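Long-range contacts in periplasmic binding protein (Agrobacterium tumefaciens str. B6, PDB 5L9G), which binds the opine mannopine in the periplasm and probably hands it to an ABC transporter for uptake into the cell: residues D75-G80 with A255-A260; E62-V67 with K88-L93; K95-I100 with A265-L270; I79-E84 with D113-N118. One frame throughout, in Å; residues are numbered along the deposited sequence.

Contact 1 of 4, residues D75-G80 with A255-A260; sequences DIIQIG and AIVKGA. With MO0 (mannopine), chain C.
A255 pairs with I77 as the hydrogen-bonded pair of an antiparallel ladder, where strand 76-80 of the solute-binding fold runs beside strand 240-256. The pair is closed from both directions: I77 N reaches A255 O at 2.9 Å, the N-H pointing almost straight at its acceptor (171°), and A255 N returns a bond to I77 O. The methyl of A255 lies against I77 CG1 and, further along, I79 CD1. I256 faces I76 in the non-hydrogen-bonded pair, and their CG1 atoms meet obliquely on the face turned to helix 263-273. V257 N then donates to D75 O at 2.9 Å. With I77 CG1 set between the backbone N and carbonyl carbon (chi1 53°), I77 CG2 is the branch that packs on V257 CG2 at 3.6 Å, the two side chains nearly perpendicular. From V257 to A260 the chain makes a type II turn, with G259 at the positive phi (83°) suited to glycine. The turn brings the A260 methyl up to D75, whose carboxylate is held by the backbone N atoms of V24 and H262. Farther on, strand 76-80 enters the mannopine pocket: Q78 NE2 makes a weak bond to mannopine OAM, and G80 N donates to mannopine OAB at 2.8 Å.

Contact 2 of 4, residues E62-V67 with K88-L93; sequences EARAQV and KAAGVL
V92 pushes both its methyls against one side of helix 61-69, and this apolar packing makes up most of the contact. CG1 lies anti to the backbone N (chi1 178°), which sends it to the methyl of A63, with V92 CG1 and A63 CB 3.7 Å apart. The other branch rests on the helix backbone at R64: V92 CG2 is 3.7 Å from R64 CA and touches R64 CB and CG as well. V67, one turn further on, completes the cradle, its CG2 coming obliquely to V92 CG1 at 4.2 Å.

A second kind of contact is made by the aliphatic part of a charged side chain. R64 runs out extended through its first two torsions, and its CD passes the methyl of A90 at 4.1 Å before the chain bends at chi3.

Backbone geometry sets where V92 stands. Helix 84-89 ends in a Schellman motif in which G91, with a positive phi of 69°, is the first residue to leave helical geometry, and G91 N bonds back to K88 O at 3.2 Å. The chain turns there and delivers V92 to helix 61-69, while G91 O lies beside V67 CG1 at 3.9 Å. In the chain, strand 76-80 lies between these two helices; I77 on that strand touches A63 and L93. V92 is also tied by a backbone hydrogen bond to K258, in the turn after strand 240-256.

Contact 3 of 4, residues K95-I100 with A265-L270; sequences KLDPDI and AAMRFL
M267 reaches from its helix into the bend of loop 95-100, and its sulfur is the centre of the first shell. L96 CD2 lies 3.5 Å from M267 SD, and I100 CD1 approaches the same sulfur at 3.8 Å, its side chain set about perpendicular to the methionine. The backbone N of D97 also donates to M267 SD, a weak hydrogen bond of 3.6 Å that is nearly straight (165°). The D97 carboxylate lies alongside the thioether: D97 OD2 is 3.3 Å from M267 CG, and OD1 lies beside the terminal CE. One turn on, L270 CD2 meets L96 CD2 and I100 CD1, each at 3.9 Å.

The methionine gets there by folding. CG starts anti to the backbone N (chi1 -155°), and bends at chi2 and chi3 bring SD against L96 and I100 and CE beside D97. On the other side a type I beta turn from D97 to I100 doubles the loop back, bringing L96 and I100 to the same helix surface. Helix 263-273 follows strand 240-256 in the solute-binding fold and packs against the sheet, where I256 touches both L96 and M267. Further out, D97 OD1 forms a long, weak ion pair with R263, and L96 is joined through its backbone to D113.

Contact 4 of 4, residues I79-E84 with D113-N118; sequences IGIADE and DSFVAN. With MO0 (mannopine), chain C.
F115 holds CG anti to the backbone N (chi1 171°), which carries the ring towards segment 79-84, while I79, with CG1 set between its own N and carbonyl carbon (chi1 60°), extends that branch to the ring. I79 CG1 meets F115 CD2 at 3.9 Å, and I79 O lies at the ring's edge, in its plane, 3.5 Å from F115 CE2. I81 comes in at about a right angle, its CB 3.8 Å from F115 CZ. E84 lays CG on F115 CB at 3.7 Å, then bends at chi2. The bend brings E84 OE1 to within 4.4 Å of D113 OD1, a pair of like charges that both form salt bridges to K88; S114 OG also donates to D113 OD1. On the pocket side, D83 OD2 accepts from mannopine OAB at 2.9 Å, a second partner for the hydroxyl bound by the strand's backbone. Strand 240-256 runs between the segments in the sheet, bonding through G253 and T251 to I79 and I81 and through Y254 and D252 to V116 and N118, and the F115 ring joins strand 115-128 to the end of strand 76-80 and the first residue of helix 84-89.

Contacts 1 and 4 are buried, share I79 and G80, and both reach mannopine; contacts 2 and 3 are only partly buried and lie further from the centre of the chain. Strand 240-256 connects the set: it is the direct partner in contact 1 and the neighbour of both strands of contact 4, while helix 263-273 of contact 3 follows it in the chain. The chemistry changes accordingly, from backbone ladder bonds in contact 1 to an aromatic ring among aliphatic chains in contact 4, valine-to-helix packing in contact 2 and a methionine sulfur in contact 3. Contacts 1 and 2 also meet directly, where A255 CB packs on L93 CD2.

Contact 1 of 4, residues D75-G80 with A255-A260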
loop_
_atom_site.group_PDB
_atom_site.type_symbol
_atom_site.label_atom_id
_atom_site.label_comp_id
_atom_site.label_asym_id
_atom_site.label_seq_id
_atom_site.Cartn_x
_atom_site.Cartn_y
_atom_site.Cartn_z
ATOM N N ASP A 75 7.950 0.739 18.126
ATOM C CA ASP A 75 6.741 1.120 18.865
ATOM C C ASP A 75 5.568 1.171 17.892
ATOM O O ASP A 75 4.658 0.339 17.980
ATOM C CB ASP A 75 6.919 2.464 19.579
ATOM C CG ASP A 75 7.876 2.386 20.758
ATOM O OD1 ASP A 75 7.642 1.568 21.654
ATOM O OD2 ASP A 75 8.894 3.057 20.718
ATOM N N ILE A 76 5.612 2.115 16.943
ATOM C CA ILE A 76 4.579 2.266 15.909
ATOM C C ILE A 76 5.062 1.672 14.588
ATOM O O ILE A 76 6.168 1.975 14.127
ATOM C CB ILE A 76 4.156 3.760 15.735
ATOM C CG1 ILE A 76 3.669 4.375 17.072
ATOM C CG2 ILE A 76 3.116 3.930 14.580
ATOM C CD1 ILE A 76 3.623 5.896 17.108
ATOM N N ILE A 77 4.196 0.878 13.946
ATOM C CA ILE A 77 4.476 0.338 12.617
ATOM C C ILE A 77 3.391 0.789 11.664
ATOM O O ILE A 77 2.199 0.776 12.023
ATOM C CB ILE A 77 4.663 -1.210 12.585
ATOM C CG1 ILE A 77 3.468 -1.967 13.249
ATOM C CG2 ILE A 77 6.015 -1.600 13.200
ATOM C CD1 ILE A 77 3.457 -3.499 13.044
ATOM N N GLN A 78 3.805 1.205 10.460
ATOM C CA GLN A 78 2.846 1.548 9.421
ATOM C C GLN A 78 2.662 0.262 8.622
ATOM O O GLN A 78 3.625 -0.267 8.066
ATOM C CB GLN A 78 3.343 2.702 8.538
ATOM C CG GLN A 78 2.339 3.099 7.463
ATOM C CD GLN A 78 2.542 2.253 6.226
ATOM O OE1 GLN A 78 3.600 2.308 5.599
ATOM N NE2 GLN A 78 1.595 1.381 5.919
ATOM N N ILE A 79 1.430 -0.253 8.595
ATOM C CA ILE A 79 1.092 -1.468 7.852
ATOM C C ILE A 79 -0.071 -1.226 6.896
ATOM O O ILE A 79 -0.758 -0.200 6.996
ATOM C CB ILE A 79 0.803 -2.672 8.819
ATOM C CG1 ILE A 79 -0.392 -2.379 9.770
ATOM C CG2 ILE A 79 2.086 -3.099 9.580
ATOM C CD1 ILE A 79 -0.999 -3.639 10.503
ATOM N N GLY A 80 -0.296 -2.175 5.986
ATOM C CA GLY A 80 -1.438 -2.121 5.082
ATOM C C GLY A 80 -2.646 -2.711 5.801
ATOM O O GLY A 80 -2.504 -3.631 6.624
ATOM N N ALA A 255 -0.272 0.836 13.600
ATOM C CA ALA A 255 -0.534 -0.122 14.679
ATOM C C ALA A 255 0.635 -0.003 15.655
ATOM O O ALA A 255 1.703 0.500 15.279
ATOM C CB ALA A 255 -0.602 -1.532 14.119
ATOM N N ILE A 256 0.420 -0.447 16.900
ATOM C CA ILE A 256 1.471 -0.446 17.920
ATOM C C ILE A 256 1.870 -1.897 18.153
ATOM O O ILE A 256 1.004 -2.756 18.281
ATOM C CB ILE A 256 1.063 0.354 19.185
ATOM C CG1 ILE A 256 1.015 1.867 18.828
ATOM C CG2 ILE A 256 2.029 0.083 20.364
ATOM C CD1 ILE A 256 0.359 2.773 19.856
ATOM N N VAL A 257 3.178 -2.176 18.104
ATOM C CA VAL A 257 3.735 -3.524 18.253
ATOM C C VAL A 257 3.492 -4.060 19.671
ATOM O O VAL A 257 3.684 -3.328 20.647
ATOM C CB VAL A 257 5.234 -3.582 17.832
ATOM C CG1 VAL A 257 5.768 -5.016 17.862
ATOM C CG2 VAL A 257 5.438 -2.977 16.444
ATOM N N LYS A 258 3.019 -5.327 19.775
ATOM C CA LYS A 258 2.786 -5.998 21.061
ATOM C C LYS A 258 4.103 -6.013 21.838
ATOM O O LYS A 258 5.111 -6.504 21.331
ATOM C CB LYS A 258 2.270 -7.427 20.836
ATOM C CG LYS A 258 1.769 -8.109 22.114
ATOM C CD LYS A 258 0.250 -8.154 22.155
ATOM C CE LYS A 258 -0.282 -8.366 23.548
ATOM N NZ LYS A 258 -1.766 -8.365 23.564
ATOM N N GLY A 259 4.082 -5.443 23.040
ATOM C CA GLY A 259 5.255 -5.345 23.897
ATOM C C GLY A 259 6.150 -4.173 23.551
ATOM O O GLY A 259 7.322 -4.164 23.949
ATOM N N ALA A 260 5.598 -3.159 22.815
ATOM C CA ALA A 260 6.310 -1.933 22.411
ATOM C C ALA A 260 6.996 -1.327 23.651
ATOM O O ALA A 260 6.332 -1.169 24.681
ATOM C CB ALA A 260 5.349 -0.920 21.820
HETATM O OAB MO0 C . 1.887 -3.993 5.941
HETATM C CAF MO0 C . 3.260 -3.983 5.657
HETATM C CAG MO0 C . 3.585 -3.415 4.288
HETATM O OAC MO0 C . 3.549 -4.423 3.337
HETATM C CAH MO0 C . 2.788 -2.190 3.912
HETATM O OAM MO0 C . 2.901 -1.197 4.863
HETATM C CAI MO0 C . 3.058 -1.635 2.513
HETATM O OAD MO0 C . 4.384 -1.220 2.386
HETATM C CAJ MO0 C . 2.072 -0.572 2.120
HETATM O OAE MO0 C . 0.779 -1.104 2.160
HETATM C CAK MO0 C . 2.362 0.103 0.772
HETATM N N MO0 C . 2.339 1.561 0.953
HETATM C CA MO0 C . 2.375 2.300 -0.332
HETATM C C MO0 C . 3.760 2.849 -0.576
HETATM O O MO0 C . 4.693 2.523 0.188
HETATM C CB MO0 C . 1.336 3.392 -0.420
HETATM C CG MO0 C . 1.709 4.625 0.375
HETATM C CD MO0 C . 0.542 5.482 0.720
HETATM O OE1 MO0 C . 0.315 6.622 -0.063
HETATM N NE2 MO0 C . -0.228 5.249 1.666
HETATM O OXT MO0 C . 4.014 3.584 -1.582
#

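Contact 2 of 4, residues E62-V67 with K88-L93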
loop_
_atom_site.group_PDB
_atom_site.type_symbol
_atom_site.label_atom_id
_atom_site.label_comp_id
_atom_site.label_asym_id
_atom_site.label_seq_id
_atom_site.Cartn_x
_atom_site.Cartn_y
_atom_site.Cartn_z
ATOM N N GLU A 62 8.417 -9.019 9.710
ATOM C CA GLU A 62 9.592 -8.474 10.402
ATOM C C GLU A 62 9.172 -8.003 11.808
ATOM O O GLU A 62 9.933 -8.159 12.768
ATOM C CB GLU A 62 10.219 -7.319 9.603
ATOM C CG GLU A 62 10.712 -7.701 8.202
ATOM C CD GLU A 62 11.299 -6.551 7.394
ATOM O OE1 GLU A 62 12.211 -5.878 7.934
ATOM O OE2 GLU A 62 10.815 -6.284 6.261
ATOM N N ALA A 63 7.929 -7.472 11.935
ATOM C CA ALA A 63 7.378 -7.056 13.234
ATOM C C ALA A 63 7.097 -8.315 14.065
ATOM O O ALA A 63 7.333 -8.315 15.282
ATOM C CB ALA A 63 6.097 -6.259 13.029
ATOM N N ARG A 64 6.633 -9.402 13.390
ATOM C CA ARG A 64 6.380 -10.701 14.022
ATOM C C ARG A 64 7.681 -11.283 14.581
ATOM O O ARG A 64 7.686 -11.738 15.728
ATOM C CB ARG A 64 5.698 -11.683 13.050
ATOM C CG ARG A 64 5.313 -13.007 13.737
ATOM C CD ARG A 64 4.552 -13.980 12.865
ATOM N NE ARG A 64 5.254 -14.261 11.612
ATOM C CZ ARG A 64 4.772 -15.022 10.636
ATOM N NH1 ARG A 64 3.589 -15.615 10.769
ATOM N NH2 ARG A 64 5.474 -15.211 9.526
ATOM N N ALA A 65 8.788 -11.224 13.794
ATOM C CA ALA A 65 10.115 -11.712 14.215
ATOM C C ALA A 65 10.602 -11.014 15.475
ATOM O O ALA A 65 11.179 -11.685 16.340
ATOM C CB ALA A 65 11.130 -11.549 13.097
ATOM N N GLN A 66 10.337 -9.689 15.612
ATOM C CA GLN A 66 10.703 -8.929 16.821
ATOM C C GLN A 66 9.919 -9.445 18.035
ATOM O O GLN A 66 10.500 -9.607 19.111
ATOM C CB GLN A 66 10.448 -7.426 16.636
ATOM C CG GLN A 66 11.474 -6.738 15.748
ATOM C CD GLN A 66 11.550 -5.247 15.958
ATOM O OE1 GLN A 66 10.944 -4.673 16.871
ATOM N NE2 GLN A 66 12.354 -4.593 15.143
ATOM N N VAL A 67 8.610 -9.737 17.850
ATOM C CA VAL A 67 7.748 -10.260 18.918
ATOM C C VAL A 67 8.216 -11.675 19.316
ATOM O O VAL A 67 8.390 -11.941 20.504
ATOM C CB VAL A 67 6.236 -10.195 18.540
ATOM C CG1 VAL A 67 5.358 -10.853 19.607
ATOM C CG2 VAL A 67 5.790 -8.754 18.308
ATOM N N LYS A 88 -2.740 -9.203 13.760
ATOM C CA LYS A 88 -3.541 -9.267 14.992
ATOM C C LYS A 88 -3.698 -10.723 15.484
ATOM O O LYS A 88 -3.578 -10.978 16.685
ATOM C CB LYS A 88 -4.921 -8.611 14.762
ATOM C CG LYS A 88 -5.810 -8.565 16.011
ATOM C CD LYS A 88 -6.853 -7.453 15.944
ATOM C CE LYS A 88 -8.002 -7.713 15.014
ATOM N NZ LYS A 88 -8.764 -6.467 14.759
ATOM N N ALA A 89 -3.936 -11.666 14.553
ATOM C CA ALA A 89 -4.102 -13.101 14.868
ATOM C C ALA A 89 -2.802 -13.728 15.379
ATOM O O ALA A 89 -2.836 -14.598 16.262
ATOM C CB ALA A 89 -4.595 -13.848 13.633
ATOM N N ALA A 90 -1.655 -13.258 14.856
ATOM C CA ALA A 90 -0.331 -13.736 15.262
ATOM C C ALA A 90 0.162 -13.114 16.592
ATOM O O ALA A 90 1.259 -13.441 17.049
ATOM C CB ALA A 90 0.676 -13.497 14.147
ATOM N N GLY A 91 -0.657 -12.250 17.195
ATOM C CA GLY A 91 -0.345 -11.568 18.449
ATOM C C GLY A 91 0.762 -10.541 18.322
ATOM O O GLY A 91 1.522 -10.323 19.269
ATOM N N VAL A 92 0.854 -9.888 17.152
ATOM C CA VAL A 92 1.894 -8.896 16.852
ATOM C C VAL A 92 1.456 -7.466 17.231
ATOM O O VAL A 92 2.306 -6.592 17.416
ATOM C CB VAL A 92 2.344 -9.033 15.363
ATOM C CG1 VAL A 92 3.401 -7.999 14.967
ATOM C CG2 VAL A 92 2.864 -10.439 15.101
ATOM N N LEU A 93 0.142 -7.244 17.399
ATOM C CA LEU A 93 -0.377 -5.896 17.634
ATOM C C LEU A 93 -0.970 -5.643 19.009
ATOM O O LEU A 93 -1.688 -6.488 19.545
ATOM C CB LEU A 93 -1.430 -5.558 16.546
ATOM C CG LEU A 93 -1.012 -5.736 15.070
ATOM C CD1 LEU A 93 -2.120 -5.275 14.126
ATOM C CD2 LEU A 93 0.301 -4.954 14.744
#

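Contact 3 of 4, residues K95-I100 with A265-L270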
loop_
_atom_site.group_PDB
_atom_site.type_symbol
_atom_site.label_atom_id
_atom_site.label_comp_id
_atom_site.label_asym_id
_atom_site.label_seq_id
_atom_site.Cartn_x
_atom_site.Cartn_y
_atom_site.Cartn_z
ATOM N N LYS A 95 -3.645 -3.707 21.431
ATOM C CA LYS A 95 -5.003 -3.187 21.252
ATOM C C LYS A 95 -4.902 -1.685 21.545
ATOM O O LYS A 95 -4.245 -1.294 22.518
ATOM C CB LYS A 95 -6.013 -3.868 22.206
ATOM C CG LYS A 95 -6.949 -4.842 21.502
ATOM C CD LYS A 95 -6.346 -6.241 21.434
ATOM C CE LYS A 95 -7.156 -7.200 20.601
ATOM N NZ LYS A 95 -6.329 -8.358 20.173
ATOM N N LEU A 96 -5.473 -0.846 20.681
ATOM C CA LEU A 96 -5.397 0.606 20.862
ATOM C C LEU A 96 -6.414 1.119 21.881
ATOM O O LEU A 96 -7.450 0.475 22.086
ATOM C CB LEU A 96 -5.560 1.325 19.506
ATOM C CG LEU A 96 -4.478 1.019 18.456
ATOM C CD1 LEU A 96 -4.819 1.636 17.121
ATOM C CD2 LEU A 96 -3.102 1.525 18.893
ATOM N N ASP A 97 -6.124 2.283 22.516
ATOM C CA ASP A 97 -7.013 2.939 23.486
ATOM C C ASP A 97 -8.389 3.189 22.831
ATOM O O ASP A 97 -8.440 3.389 21.610
ATOM C CB ASP A 97 -6.402 4.249 24.017
ATOM C CG ASP A 97 -5.289 4.084 25.050
ATOM O OD1 ASP A 97 -5.017 2.931 25.461
ATOM O OD2 ASP A 97 -4.689 5.109 25.446
ATOM N N PRO A 98 -9.500 3.116 23.602
ATOM C CA PRO A 98 -10.837 3.201 22.989
ATOM C C PRO A 98 -11.118 4.368 22.034
ATOM O O PRO A 98 -11.583 4.116 20.914
ATOM C CB PRO A 98 -11.777 3.247 24.194
ATOM C CG PRO A 98 -11.051 2.537 25.264
ATOM C CD PRO A 98 -9.600 2.828 25.053
ATOM N N ASP A 99 -10.881 5.624 22.460
ATOM C CA ASP A 99 -11.222 6.766 21.612
ATOM C C ASP A 99 -9.991 7.446 20.982
ATOM O O ASP A 99 -9.920 8.678 20.944
ATOM C CB ASP A 99 -12.119 7.769 22.383
ATOM C CG ASP A 99 -13.515 7.260 22.749
ATOM O OD1 ASP A 99 -14.096 6.475 21.958
ATOM O OD2 ASP A 99 -14.047 7.686 23.798
ATOM N N ILE A 100 -9.051 6.639 20.443
ATOM C CA ILE A 100 -7.816 7.120 19.793
ATOM C C ILE A 100 -8.154 8.064 18.603
ATOM O O ILE A 100 -7.446 9.045 18.372
ATOM C CB ILE A 100 -6.847 5.951 19.446
ATOM C CG1 ILE A 100 -5.455 6.467 19.017
ATOM C CG2 ILE A 100 -7.443 4.964 18.432
ATOM C CD1 ILE A 100 -4.280 5.629 19.496
ATOM N N ALA A 265 3.658 6.337 25.364
ATOM C CA ALA A 265 4.057 7.523 24.598
ATOM C C ALA A 265 3.650 7.353 23.111
ATOM O O ALA A 265 3.177 8.305 22.474
ATOM C CB ALA A 265 5.559 7.741 24.713
ATOM N N ALA A 266 3.799 6.120 22.579
ATOM C CA ALA A 266 3.421 5.774 21.206
ATOM C C ALA A 266 1.911 5.976 20.981
ATOM O O ALA A 266 1.521 6.485 19.934
ATOM C CB ALA A 266 3.815 4.340 20.894
ATOM N N MET A 267 1.071 5.618 21.979
ATOM C CA MET A 267 -0.382 5.798 21.922
ATOM C C MET A 267 -0.730 7.298 21.767
ATOM O O MET A 267 -1.525 7.649 20.889
ATOM C CB MET A 267 -1.057 5.173 23.167
ATOM C CG MET A 267 -2.490 4.773 22.947
ATOM S SD MET A 267 -2.707 3.268 21.952
ATOM C CE MET A 267 -2.466 2.026 23.184
ATOM N N ARG A 268 -0.088 8.172 22.581
ATOM C CA ARG A 268 -0.289 9.629 22.556
ATOM C C ARG A 268 0.145 10.188 21.202
ATOM O O ARG A 268 -0.538 11.041 20.638
ATOM C CB ARG A 268 0.523 10.337 23.663
ATOM C CG ARG A 268 0.125 10.019 25.089
ATOM C CD ARG A 268 0.511 11.147 26.049
ATOM N NE ARG A 268 1.942 11.467 26.015
ATOM C CZ ARG A 268 2.444 12.672 25.752
ATOM N NH1 ARG A 268 1.637 13.692 25.484
ATOM N NH2 ARG A 268 3.755 12.869 25.767
ATOM N N PHE A 269 1.284 9.699 20.690
ATOM C CA PHE A 269 1.883 10.123 19.422
ATOM C C PHE A 269 0.956 9.776 18.247
ATOM O O PHE A 269 0.637 10.647 17.427
ATOM C CB PHE A 269 3.279 9.497 19.280
ATOM C CG PHE A 269 4.170 10.022 18.169
ATOM C CD1 PHE A 269 4.013 11.317 17.674
ATOM C CD2 PHE A 269 5.224 9.258 17.688
ATOM C CE1 PHE A 269 4.872 11.817 16.677
ATOM C CE2 PHE A 269 6.069 9.751 16.682
ATOM C CZ PHE A 269 5.885 11.026 16.183
ATOM N N LEU A 270 0.441 8.531 18.234
ATOM C CA LEU A 270 -0.510 8.063 17.220
ATOM C C LEU A 270 -1.819 8.863 17.255
ATOM O O LEU A 270 -2.319 9.224 16.195
ATOM C CB LEU A 270 -0.770 6.553 17.357
ATOM C CG LEU A 270 -1.811 5.935 16.398
ATOM C CD1 LEU A 270 -1.492 6.234 14.940
ATOM C CD2 LEU A 270 -1.968 4.459 16.646
#

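Contact 4 of 4, residues I79-E84 with D113-N118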
loop_
_atom_site.group_PDB
_atom_site.type_symbol
_atom_site.label_atom_id
_atom_site.label_comp_id
_atom_site.label_asym_id
_atom_site.label_seq_id
_atom_site.Cartn_x
_atom_site.Cartn_y
_atom_site.Cartn_z
ATOM N N ILE A 79 1.430 -0.253 8.595
ATOM C CA ILE A 79 1.092 -1.468 7.852
ATOM C C ILE A 79 -0.071 -1.226 6.896
ATOM O O ILE A 79 -0.758 -0.200 6.996
ATOM C CB ILE A 79 0.803 -2.672 8.819
ATOM C CG1 ILE A 79 -0.392 -2.379 9.770
ATOM C CG2 ILE A 79 2.086 -3.099 9.580
ATOM C CD1 ILE A 79 -0.999 -3.639 10.503
ATOM N N GLY A 80 -0.296 -2.175 5.986
ATOM C CA GLY A 80 -1.438 -2.121 5.082
ATOM C C GLY A 80 -2.646 -2.711 5.801
ATOM O O GLY A 80 -2.504 -3.631 6.624
ATOM N N ILE A 81 -3.843 -2.176 5.518
ATOM C CA ILE A 81 -5.092 -2.637 6.145
ATOM C C ILE A 81 -5.297 -4.156 6.013
ATOM O O ILE A 81 -5.918 -4.761 6.893
ATOM C CB ILE A 81 -6.319 -1.833 5.609
ATOM C CG1 ILE A 81 -7.568 -2.014 6.513
ATOM C CG2 ILE A 81 -6.609 -2.142 4.120
ATOM C CD1 ILE A 81 -8.790 -1.110 6.199
ATOM N N ALA A 82 -4.832 -4.753 4.898
ATOM C CA ALA A 82 -5.024 -6.185 4.641
ATOM C C ALA A 82 -4.009 -7.073 5.362
ATOM O O ALA A 82 -4.196 -8.288 5.379
ATOM C CB ALA A 82 -5.061 -6.466 3.140
ATOM N N ASP A 83 -2.944 -6.482 5.975
ATOM C CA ASP A 83 -2.012 -7.265 6.803
ATOM C C ASP A 83 -2.459 -7.233 8.264
ATOM O O ASP A 83 -1.999 -8.054 9.059
ATOM C CB ASP A 83 -0.564 -6.730 6.698
ATOM C CG ASP A 83 0.210 -7.310 5.535
ATOM O OD1 ASP A 83 -0.108 -8.447 5.113
ATOM O OD2 ASP A 83 1.137 -6.637 5.056
ATOM N N GLU A 84 -3.342 -6.277 8.621
ATOM C CA GLU A 84 -3.846 -6.117 9.986
ATOM C C GLU A 84 -4.508 -7.410 10.540
ATOM O O GLU A 84 -4.150 -7.801 11.652
ATOM C CB GLU A 84 -4.769 -4.882 10.100
ATOM C CG GLU A 84 -5.258 -4.603 11.517
ATOM C CD GLU A 84 -6.567 -5.251 11.950
ATOM O OE1 GLU A 84 -6.819 -5.238 13.172
ATOM O OE2 GLU A 84 -7.366 -5.704 11.097
ATOM N N ASP A 113 -9.775 -2.237 16.228
ATOM C CA ASP A 113 -9.308 -2.124 17.620
ATOM C C ASP A 113 -7.761 -2.096 17.713
ATOM O O ASP A 113 -7.227 -1.877 18.799
ATOM C CB ASP A 113 -9.868 -3.286 18.469
ATOM C CG ASP A 113 -9.476 -4.694 18.030
ATOM O OD1 ASP A 113 -8.610 -4.824 17.134
ATOM O OD2 ASP A 113 -10.021 -5.662 18.595
ATOM N N SER A 114 -7.053 -2.333 16.574
ATOM C CA SER A 114 -5.590 -2.426 16.533
ATOM C C SER A 114 -4.929 -1.615 15.414
ATOM O O SER A 114 -3.729 -1.761 15.187
ATOM C CB SER A 114 -5.195 -3.894 16.386
ATOM O OG SER A 114 -5.762 -4.673 17.427
ATOM N N PHE A 115 -5.694 -0.781 14.710
ATOM C CA PHE A 115 -5.195 -0.067 13.535
ATOM C C PHE A 115 -5.984 1.206 13.291
ATOM O O PHE A 115 -7.221 1.190 13.378
ATOM C CB PHE A 115 -5.339 -1.022 12.326
ATOM C CG PHE A 115 -5.086 -0.508 10.924
ATOM C CD1 PHE A 115 -6.100 0.107 10.197
ATOM C CD2 PHE A 115 -3.857 -0.706 10.307
ATOM C CE1 PHE A 115 -5.873 0.556 8.886
ATOM C CE2 PHE A 115 -3.638 -0.278 8.996
ATOM C CZ PHE A 115 -4.656 0.336 8.290
ATOM N N VAL A 116 -5.269 2.287 12.946
ATOM C CA VAL A 116 -5.850 3.586 12.596
ATOM C C VAL A 116 -5.331 3.956 11.200
ATOM O O VAL A 116 -4.118 4.123 11.020
ATOM C CB VAL A 116 -5.574 4.721 13.634
ATOM C CG1 VAL A 116 -6.196 6.036 13.169
ATOM C CG2 VAL A 116 -6.101 4.362 15.019
ATOM N N ALA A 117 -6.244 4.109 10.228
ATOM C CA ALA A 117 -5.877 4.489 8.856
ATOM C C ALA A 117 -5.190 5.859 8.833
ATOM O O ALA A 117 -5.500 6.731 9.660
ATOM C CB ALA A 117 -7.118 4.535 7.973
ATOM N N ASN A 118 -4.225 6.033 7.920
ATOM C CA ASN A 118 -3.621 7.334 7.717
ATOM C C ASN A 118 -3.812 7.795 6.250
ATOM O O ASN A 118 -3.684 8.989 5.978
ATOM C CB ASN A 118 -2.129 7.396 8.163
ATOM C CG ASN A 118 -1.110 6.768 7.226
ATOM O OD1 ASN A 118 -1.420 6.001 6.314
ATOM N ND2 ASN A 118 0.155 7.121 7.396
HETATM O OAB MO0 C . 1.887 -3.993 5.941
HETATM C CAF MO0 C . 3.260 -3.983 5.657
HETATM C CAG MO0 C . 3.585 -3.415 4.288
HETATM O OAC MO0 C . 3.549 -4.423 3.337
HETATM C CAH MO0 C . 2.788 -2.190 3.912
HETATM O OAM MO0 C . 2.901 -1.197 4.863
HETATM C CAI MO0 C . 3.058 -1.635 2.513
HETATM O OAD MO0 C . 4.384 -1.220 2.386
HETATM C CAJ MO0 C . 2.072 -0.572 2.120
HETATM O OAE MO0 C . 0.779 -1.104 2.160
HETATM C CAK MO0 C . 2.362 0.103 0.772
HETATM N N MO0 C . 2.339 1.561 0.953
HETATM C CA MO0 C . 2.375 2.300 -0.332
HETATM C C MO0 C . 3.760 2.849 -0.576
HETATM O O MO0 C . 4.693 2.523 0.188
HETATM C CB MO0 C . 1.336 3.392 -0.420
HETATM C CG MO0 C . 1.709 4.625 0.375
HETATM C CD MO0 C . 0.542 5.482 0.720
HETATM O OE1 MO0 C . 0.315 6.622 -0.063
HETATM N NE2 MO0 C . -0.228 5.249 1.666
HETATM O OXT MO0 C . 4.014 3.584 -1.582
#